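Local coordinates for putative N-acetylmuramoyl-L-alanine amidase (PDB 3CZX), which probably hydrolyses, as a zinc-dependent enzyme, the amide link between N-acetylmuramoyl residues and L-amino acids in cell-wall glycopeptides, at the zinc ion site. Sequence-based numbering; all coordinates share one arbitrary frame.

The zinc ion site. Residues 12, 19, 26, 76, 78-79, 131-132. With ZN (zinc ion), chain B.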
loop_
_atom_site.group_PDB
_atom_site.type_symbol
_atom_site.label_atom_id
_atom_site.label_comp_id
_atom_site.label_asym_id
_atom_site.label_seq_id
_atom_site.Cartn_x
_atom_site.Cartn_y
_atom_site.Cartn_z
ATOM N N HIS A 12 11.291 3.522 -11.692
ATOM C CA HIS A 12 10.594 4.714 -12.181
ATOM C C HIS A 12 10.290 5.751 -11.097
ATOM O O HIS A 12 10.573 5.546 -9.915
ATOM C CB HIS A 12 9.333 4.303 -12.939
ATOM C CG HIS A 12 9.582 3.287 -14.010
ATOM N ND1 HIS A 12 10.170 3.607 -15.219
ATOM C CD2 HIS A 12 9.347 1.954 -14.049
ATOM C CE1 HIS A 12 10.267 2.517 -15.960
ATOM N NE2 HIS A 12 9.764 1.504 -15.278
ATOM N N ALA A 19 5.170 2.471 -17.370
ATOM C CA ALA A 19 3.944 2.138 -18.085
ATOM C C ALA A 19 2.728 2.552 -17.265
ATOM O O ALA A 19 2.806 2.640 -16.033
ATOM C CB ALA A 19 3.890 0.659 -18.450
ATOM N N GLU A 26 2.932 2.322 -13.276
ATOM C CA GLU A 26 4.039 1.438 -12.863
ATOM C C GLU A 26 4.780 1.969 -11.651
ATOM O O GLU A 26 5.093 1.224 -10.721
ATOM C CB GLU A 26 5.009 1.198 -14.024
ATOM C CG GLU A 26 6.197 0.269 -13.663
ATOM C CD GLU A 26 7.047 -0.121 -14.832
ATOM O OE1 GLU A 26 6.756 0.337 -15.958
ATOM O OE2 GLU A 26 8.001 -0.923 -14.622
ATOM N N GLU A 76 14.757 -4.934 -7.778
ATOM C CA GLU A 76 14.020 -3.745 -8.183
ATOM C C GLU A 76 12.696 -4.125 -8.827
ATOM O O GLU A 76 12.646 -4.862 -9.825
ATOM C CB GLU A 76 14.831 -2.864 -9.148
ATOM C CG GLU A 76 14.111 -1.574 -9.400
ATOM C CD GLU A 76 14.959 -0.543 -10.009
ATOM O OE1 GLU A 76 14.951 -0.472 -11.260
ATOM O OE2 GLU A 76 15.612 0.192 -9.237
ATOM N N HIS A 78 9.357 -3.801 -10.889
ATOM C CA HIS A 78 8.819 -3.214 -12.118
ATOM C C HIS A 78 7.548 -3.944 -12.502
ATOM O O HIS A 78 7.215 -4.967 -11.900
ATOM C CB HIS A 78 9.799 -3.417 -13.263
ATOM C CG HIS A 78 10.971 -2.499 -13.232
ATOM N ND1 HIS A 78 11.070 -1.400 -14.063
ATOM C CD2 HIS A 78 12.075 -2.483 -12.450
ATOM C CE1 HIS A 78 12.171 -0.730 -13.767
ATOM N NE2 HIS A 78 12.806 -1.373 -12.805
ATOM N N THR A 79 6.812 -3.391 -13.481
ATOM C CA THR A 79 5.766 -4.132 -14.167
ATOM C C THR A 79 6.155 -4.297 -15.635
ATOM O O THR A 79 6.769 -3.370 -16.233
ATOM C CB THR A 79 4.373 -3.451 -14.108
ATOM O OG1 THR A 79 4.443 -2.167 -14.724
ATOM C CG2 THR A 79 3.945 -3.232 -12.710
ATOM N N HIS A 131 15.779 -3.896 -21.460
ATOM C CA HIS A 131 15.110 -3.223 -20.330
ATOM C C HIS A 131 15.733 -1.865 -20.005
ATOM O O HIS A 131 16.943 -1.704 -20.088
ATOM C CB HIS A 131 15.130 -4.128 -19.076
ATOM C CG HIS A 131 14.133 -3.717 -18.028
ATOM N ND1 HIS A 131 14.423 -2.780 -17.059
ATOM C CD2 HIS A 131 12.846 -4.088 -17.826
ATOM C CE1 HIS A 131 13.354 -2.600 -16.296
ATOM N NE2 HIS A 131 12.384 -3.383 -16.742
ATOM N N SER A 132 14.910 -0.888 -19.607
ATOM C CA SER A 132 15.415 0.420 -19.134
ATOM C C SER A 132 16.436 0.330 -17.996
ATOM O O SER A 132 17.316 1.192 -17.859
ATOM C CB SER A 132 14.242 1.342 -18.712
ATOM O OG SER A 132 13.706 1.022 -17.434
HETATM ZN ZN ZN B . 9.830 -0.645 -15.707
HETATM O O HOH W 1 11.386 -0.394 -17.375
HETATM O O HOH W 2 9.612 -2.591 -16.726
#
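His12, Glu26 and His78 form the zinc-binding His-Glu-His triad of an Amidase_3-family cell-wall amidase, with two waters as further ligands in a near square-pyramidal shell. Glu26, the first residue of helix 26-45, shows how a metal-binding carboxylate is oriented. From CB its chain runs out extended, with CG anti to the backbone N (chi1 -180°), so that CD carries the carboxylate to the metal tip first. Glu26 OE2 binds ZN at 2.1 Å, whereas OE1 of the same carboxylate lies 3.2 Å from ZN, making it monodentate. The second oxygen is put to use elsewhere: Ala19 N donates to the anti lone pair of OE1 in a nearly straight bond (171° at H). Glu26 OE2 also accepts from Thr79 N, 3.0 Å away and well above the carboxylate plane; the two amides and the metal together should fix the carboxylate's rotation.

The histidines present different nitrogens, His12 using NE2 and His78 using ND1, 2.2 Å from ZN. Behind the metal, His78 NE2 donates to Glu76 OE1 at 2.8 Å, almost in the ring plane; this second-shell carboxylate helps, with the zinc bond, to set the ring's rotation and may make ND1 a stronger donor to zinc. His131 CE1 lies over one face of the His78 ring, toward its rim. His131 NE2 meets water 2 at 2.9 Å, which Thr79 O also contacts, and Ser132 OG reaches water 1 at 2.7 Å. Either water could mark the hydrolytic nucleophile's position.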